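Local atomic coordinates of DUF596 domain-containing protein (Neisseria meningitidis, PDB entry 2O5H), a protein that is of unknown function and belongs to the DUF596 family of conserved bacterial proteins, with a compact alpha-beta fold built largely of helices. Residues F48-F59 with E85-E96. Residues are numbered along the deposited sequence; the frame is centred on the assembly and turned at random.
Sequences FEEKTEAFFILF and EQIFREVWPEYE
A chi1 of -166° at Trp-92 swings the indole out from the loop to helix 48-64; Arg-89, extended from CG to NE, runs over Phe-56 toward Glu-53. The CZ corner of Phe-56 points its edge at the indole face, 3.6 Å from Trp-92 CE3, while Thr-52 CG2 covers the same face nearer the pyrrole side. Phe-55 meets Trp-92 CH2 obliquely through CD2 (3.6 Å). Trp-92 NE1 gives a weak, bent bond to Thr-52 OG1 (3.0 Å), a hydroxyl that itself donates to Phe-48 O. The backbone at Tyr-95 and Glu-96 covers one face of the Phe-48 ring, with Pro-93 O at its edge, 3.4 Å from CZ. Farther along, the edge of Phe-59 is turned to the face of Phe-88. Phe-56 CD2 sits over the centre of the Arg-89 guanidinium, whose NH1 and NH2 take Glu-53 OE2 and OE1 end-on (both 2.8 Å), whereas NE and NH2 share Glu-85 OE2 in the guanidinium plane. At the other end Lys-51 NZ bridges to Glu-96 OE1 (2.8 Å), and Lys-42 pairs with OE2. Trp-113 of helix 110-116 also meets the indole. With helical segments 48-59 and 85-91 roughly antiparallel at 156°, aromatic cluster and ionic clamps join helix 48-64 to the end of helix 81-91 and the loop that follows; two carboxylates fix the guanidinium's rotation over Phe-56 and probably offset its charge.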
loop_
_atom_site.group_PDB
_atom_site.type_symbol
_atom_site.label_atom_id
_atom_site.label_comp_id
_atom_site.label_asym_id
_atom_site.label_seq_id
_atom_site.Cartn_x
_atom_site.Cartn_y
_atom_site.Cartn_z
ATOM N N PHE A 48 8.363 -2.141 -16.000
ATOM C CA PHE A 48 6.980 -1.688 -15.850
ATOM C C PHE A 48 5.911 -2.679 -16.352
ATOM O O PHE A 48 4.966 -2.958 -15.623
ATOM C CB PHE A 48 6.795 -0.293 -16.470
ATOM C CG PHE A 48 5.391 0.267 -16.331
ATOM C CD1 PHE A 48 4.794 0.347 -15.097
ATOM C CD2 PHE A 48 4.687 0.701 -17.460
ATOM C CE1 PHE A 48 3.478 0.885 -14.954
ATOM C CE2 PHE A 48 3.388 1.226 -17.348
ATOM C CZ PHE A 48 2.794 1.311 -16.085
ATOM N N GLU A 49 6.052 -3.195 -17.586
ATOM C CA GLU A 49 5.129 -4.209 -18.095
ATOM C C GLU A 49 5.085 -5.434 -17.187
ATOM O O GLU A 49 4.000 -5.930 -16.914
ATOM C CB GLU A 49 5.519 -4.658 -19.509
ATOM C CG GLU A 49 4.521 -5.610 -20.120
ATOM C CD GLU A 49 4.880 -6.013 -21.524
ATOM O OE1 GLU A 49 6.078 -6.274 -21.822
ATOM O OE2 GLU A 49 3.938 -6.113 -22.320
ATOM N N GLU A 50 6.259 -5.961 -16.796
ATOM C CA GLU A 50 6.265 -7.146 -15.943
ATOM C C GLU A 50 5.581 -6.907 -14.590
ATOM O O GLU A 50 4.858 -7.777 -14.111
ATOM C CB GLU A 50 7.672 -7.680 -15.750
ATOM C CG GLU A 50 8.237 -8.177 -17.052
ATOM C CD GLU A 50 9.485 -9.011 -16.865
ATOM O OE1 GLU A 50 10.185 -8.829 -15.853
ATOM O OE2 GLU A 50 9.777 -9.820 -17.753
ATOM N N LYS A 51 5.812 -5.742 -13.984
ATOM C CA LYS A 51 5.147 -5.385 -12.729
ATOM C C LYS A 51 3.633 -5.295 -12.922
ATOM O O LYS A 51 2.872 -5.826 -12.116
ATOM C CB LYS A 51 5.711 -4.076 -12.165
ATOM C CG LYS A 51 7.045 -4.253 -11.440
ATOM C CD LYS A 51 7.514 -2.937 -10.855
ATOM C CE LYS A 51 8.188 -2.137 -11.999
ATOM N NZ LYS A 51 9.151 -1.143 -11.560
ATOM N N THR A 52 3.218 -4.642 -13.998
ATOM C CA THR A 52 1.779 -4.501 -14.349
ATOM C C THR A 52 1.130 -5.904 -14.505
ATOM O O THR A 52 0.038 -6.152 -14.029
ATOM C CB THR A 52 1.606 -3.690 -15.663
ATOM O OG1 THR A 52 2.036 -2.333 -15.459
ATOM C CG2 THR A 52 0.133 -3.664 -16.097
ATOM N N GLU A 53 1.811 -6.816 -15.170
ATOM C CA GLU A 53 1.295 -8.202 -15.298
ATOM C C GLU A 53 1.169 -8.919 -13.940
ATOM O O GLU A 53 0.190 -9.593 -13.689
ATOM C CB GLU A 53 2.176 -9.043 -16.232
ATOM C CG GLU A 53 2.082 -8.612 -17.721
ATOM C CD GLU A 53 0.643 -8.418 -18.208
ATOM O OE1 GLU A 53 -0.181 -9.370 -18.060
ATOM O OE2 GLU A 53 0.354 -7.310 -18.756
ATOM N N ALA A 54 2.159 -8.742 -13.079
ATOM C CA ALA A 54 2.141 -9.265 -11.713
ATOM C C ALA A 54 0.979 -8.662 -10.918
ATOM O O ALA A 54 0.199 -9.396 -10.238
ATOM C CB ALA A 54 3.447 -8.946 -11.039
ATOM N N PHE A 55 0.849 -7.340 -11.003
ATOM C CA PHE A 55 -0.260 -6.703 -10.352
ATOM C C PHE A 55 -1.603 -7.342 -10.733
ATOM O O PHE A 55 -2.405 -7.657 -9.856
ATOM C CB PHE A 55 -0.268 -5.190 -10.599
ATOM C CG PHE A 55 -1.518 -4.509 -10.074
ATOM C CD1 PHE A 55 -1.552 -3.990 -8.775
ATOM C CD2 PHE A 55 -2.662 -4.381 -10.894
ATOM C CE1 PHE A 55 -2.696 -3.347 -8.286
ATOM C CE2 PHE A 55 -3.812 -3.760 -10.407
ATOM C CZ PHE A 55 -3.829 -3.248 -9.113
ATOM N N PHE A 56 -1.861 -7.516 -12.026
ATOM C CA PHE A 56 -3.146 -8.053 -12.470
ATOM C C PHE A 56 -3.356 -9.504 -12.093
ATOM O O PHE A 56 -4.494 -9.922 -11.881
ATOM C CB PHE A 56 -3.369 -7.800 -13.982
ATOM C CG PHE A 56 -3.771 -6.387 -14.274
ATOM C CD1 PHE A 56 -4.976 -5.878 -13.744
ATOM C CD2 PHE A 56 -2.942 -5.535 -14.988
ATOM C CE1 PHE A 56 -5.347 -4.563 -13.969
ATOM C CE2 PHE A 56 -3.340 -4.163 -15.228
ATOM C CZ PHE A 56 -4.533 -3.704 -14.732
ATOM N N ILE A 57 -2.284 -10.292 -11.991
ATOM C CA ILE A 57 -2.460 -11.690 -11.556
ATOM C C ILE A 57 -2.909 -11.700 -10.083
ATOM O O ILE A 57 -3.795 -12.455 -9.691
ATOM C CB ILE A 57 -1.168 -12.529 -11.696
ATOM C CG1 ILE A 57 -0.803 -12.687 -13.176
ATOM C CG2 ILE A 57 -1.319 -13.948 -11.026
ATOM C CD1 ILE A 57 0.653 -13.030 -13.386
ATOM N N LEU A 58 -2.296 -10.839 -9.276
ATOM C CA LEU A 58 -2.578 -10.818 -7.854
ATOM C C LEU A 58 -4.000 -10.282 -7.644
ATOM O O LEU A 58 -4.790 -10.861 -6.910
ATOM C CB LEU A 58 -1.552 -9.938 -7.118
ATOM C CG LEU A 58 -1.754 -9.647 -5.600
ATOM C CD1 LEU A 58 -1.781 -10.966 -4.754
ATOM C CD2 LEU A 58 -0.632 -8.720 -5.145
ATOM N N PHE A 59 -4.271 -9.149 -8.275
ATOM C CA PHE A 59 -5.582 -8.489 -8.300
ATOM C C PHE A 59 -6.673 -9.499 -8.657
ATOM O O PHE A 59 -7.657 -9.646 -7.921
ATOM C CB PHE A 59 -5.435 -7.381 -9.332
ATOM C CG PHE A 59 -6.659 -6.595 -9.667
ATOM C CD1 PHE A 59 -7.039 -5.508 -8.888
ATOM C CD2 PHE A 59 -7.347 -6.853 -10.870
ATOM C CE1 PHE A 59 -8.148 -4.706 -9.271
ATOM C CE2 PHE A 59 -8.443 -6.074 -11.266
ATOM C CZ PHE A 59 -8.837 -4.994 -10.466
ATOM N N GLU A 85 -10.270 -6.599 -14.671
ATOM C CA GLU A 85 -8.970 -6.403 -15.319
ATOM C C GLU A 85 -9.106 -5.490 -16.550
ATOM O O GLU A 85 -8.295 -4.584 -16.728
ATOM C CB GLU A 85 -8.299 -7.740 -15.680
ATOM C CG GLU A 85 -6.945 -7.544 -16.437
ATOM C CD GLU A 85 -6.342 -8.845 -16.877
ATOM O OE1 GLU A 85 -7.115 -9.832 -16.989
ATOM O OE2 GLU A 85 -5.109 -8.879 -17.133
ATOM N N GLN A 86 -10.132 -5.696 -17.378
ATOM C CA GLN A 86 -10.255 -4.967 -18.648
ATOM C C GLN A 86 -10.538 -3.498 -18.387
ATOM O O GLN A 86 -10.009 -2.613 -19.081
ATOM C CB GLN A 86 -11.364 -5.572 -19.551
ATOM C CG GLN A 86 -11.292 -5.131 -21.005
ATOM C CD GLN A 86 -9.883 -5.360 -21.600
ATOM O OE1 GLN A 86 -9.451 -6.492 -21.734
ATOM N NE2 GLN A 86 -9.150 -4.278 -21.874
ATOM N N ILE A 87 -11.363 -3.255 -17.373
ATOM C CA ILE A 87 -11.750 -1.908 -16.966
ATOM C C ILE A 87 -10.484 -1.125 -16.554
ATOM O O ILE A 87 -10.237 -0.007 -17.038
ATOM C CB ILE A 87 -12.833 -2.017 -15.828
ATOM C CG1 ILE A 87 -14.168 -2.447 -16.472
ATOM C CG2 ILE A 87 -12.967 -0.683 -14.956
ATOM C CD1 ILE A 87 -15.290 -2.827 -15.459
ATOM N N PHE A 88 -9.665 -1.756 -15.722
ATOM C CA PHE A 88 -8.395 -1.163 -15.297
ATOM C C PHE A 88 -7.341 -1.047 -16.408
ATOM O O PHE A 88 -6.740 0.011 -16.550
ATOM C CB PHE A 88 -7.830 -1.953 -14.115
ATOM C CG PHE A 88 -8.379 -1.518 -12.770
ATOM C CD1 PHE A 88 -9.730 -1.740 -12.423
ATOM C CD2 PHE A 88 -7.536 -0.888 -11.838
ATOM C CE1 PHE A 88 -10.238 -1.321 -11.171
ATOM C CE2 PHE A 88 -8.040 -0.471 -10.573
ATOM C CZ PHE A 88 -9.380 -0.698 -10.239
ATOM N N ARG A 89 -7.138 -2.109 -17.187
ATOM C CA ARG A 89 -6.220 -2.045 -18.344
ATOM C C ARG A 89 -6.540 -0.908 -19.324
ATOM O O ARG A 89 -5.619 -0.247 -19.840
ATOM C CB ARG A 89 -6.123 -3.397 -19.080
ATOM C CG ARG A 89 -5.158 -4.354 -18.361
ATOM C CD ARG A 89 -4.851 -5.543 -19.203
ATOM N NE ARG A 89 -4.234 -6.622 -18.452
ATOM C CZ ARG A 89 -2.923 -6.783 -18.281
ATOM N NH1 ARG A 89 -2.055 -5.918 -18.799
ATOM N NH2 ARG A 89 -2.487 -7.821 -17.569
ATOM N N GLU A 90 -7.826 -0.650 -19.544
ATOM C CA GLU A 90 -8.219 0.354 -20.506
ATOM C C GLU A 90 -7.730 1.749 -20.162
ATOM O O GLU A 90 -7.569 2.565 -21.061
ATOM C CB GLU A 90 -9.747 0.338 -20.749
ATOM C CG GLU A 90 -10.135 -0.878 -21.584
ATOM C CD GLU A 90 -11.483 -0.764 -22.269
ATOM O OE1 GLU A 90 -12.041 0.356 -22.345
ATOM O OE2 GLU A 90 -11.984 -1.806 -22.749
ATOM N N VAL A 91 -7.460 2.008 -18.877
ATOM C CA VAL A 91 -7.107 3.345 -18.397
ATOM C C VAL A 91 -5.740 3.323 -17.676
ATOM O O VAL A 91 -5.300 4.317 -17.103
ATOM C CB VAL A 91 -8.222 3.906 -17.428
ATOM C CG1 VAL A 91 -9.488 4.241 -18.195
ATOM C CG2 VAL A 91 -8.542 2.906 -16.307
ATOM N N TRP A 92 -5.070 2.173 -17.728
ATOM C CA TRP A 92 -3.806 1.992 -17.027
ATOM C C TRP A 92 -2.780 2.999 -17.571
ATOM O O TRP A 92 -2.620 3.144 -18.789
ATOM C CB TRP A 92 -3.297 0.563 -17.243
ATOM C CG TRP A 92 -2.203 0.168 -16.315
ATOM C CD1 TRP A 92 -0.862 0.098 -16.593
ATOM C CD2 TRP A 92 -2.371 -0.239 -14.956
ATOM N NE1 TRP A 92 -0.179 -0.337 -15.454
ATOM C CE2 TRP A 92 -1.092 -0.566 -14.450
ATOM C CE3 TRP A 92 -3.492 -0.354 -14.105
ATOM C CZ2 TRP A 92 -0.888 -0.967 -13.113
ATOM C CZ3 TRP A 92 -3.287 -0.806 -12.766
ATOM C CH2 TRP A 92 -2.000 -1.119 -12.306
ATOM N N PRO A 93 -2.060 3.695 -16.667
ATOM C CA PRO A 93 -1.017 4.627 -17.134
ATOM C C PRO A 93 -0.000 4.000 -18.087
ATOM O O PRO A 93 0.350 2.809 -17.946
ATOM C CB PRO A 93 -0.291 4.986 -15.828
ATOM C CG PRO A 93 -1.432 4.949 -14.791
ATOM C CD PRO A 93 -2.098 3.639 -15.188
ATOM N N GLU A 94 0.526 4.839 -18.981
ATOM C CA GLU A 94 1.534 4.436 -19.938
ATOM C C GLU A 94 2.922 4.250 -19.343
ATOM O O GLU A 94 3.726 3.558 -19.922
ATOM C CB GLU A 94 1.583 5.435 -21.084
ATOM C CG GLU A 94 0.346 5.386 -22.008
ATOM C CD GLU A 94 0.495 6.313 -23.221
ATOM O OE1 GLU A 94 0.966 7.443 -23.055
ATOM O OE2 GLU A 94 0.191 5.898 -24.350
ATOM N N TYR A 95 3.186 4.869 -18.194
ATOM C CA TYR A 95 4.526 4.865 -17.579
ATOM C C TYR A 95 4.286 4.745 -16.104
ATOM O O TYR A 95 3.234 5.149 -15.609
ATOM C CB TYR A 95 5.299 6.178 -17.869
ATOM C CG TYR A 95 5.565 6.396 -19.341
ATOM C CD1 TYR A 95 6.694 5.817 -19.967
ATOM C CD2 TYR A 95 4.685 7.138 -20.120
ATOM C CE1 TYR A 95 6.907 5.973 -21.284
ATOM C CE2 TYR A 95 4.899 7.306 -21.459
ATOM C CZ TYR A 95 6.018 6.721 -22.031
ATOM O OH TYR A 95 6.252 6.878 -23.355
ATOM N N GLU A 96 5.256 4.167 -15.393
ATOM C CA GLU A 96 5.131 3.962 -13.952
ATOM C C GLU A 96 5.127 5.340 -13.292
ATOM O O GLU A 96 4.423 5.576 -12.296
ATOM C CB GLU A 96 6.308 3.123 -13.440
ATOM C CG GLU A 96 6.167 2.684 -12.003
ATOM C CD GLU A 96 7.327 1.750 -11.566
ATOM O OE1 GLU A 96 8.059 1.228 -12.440
ATOM O OE2 GLU A 96 7.473 1.530 -10.354
#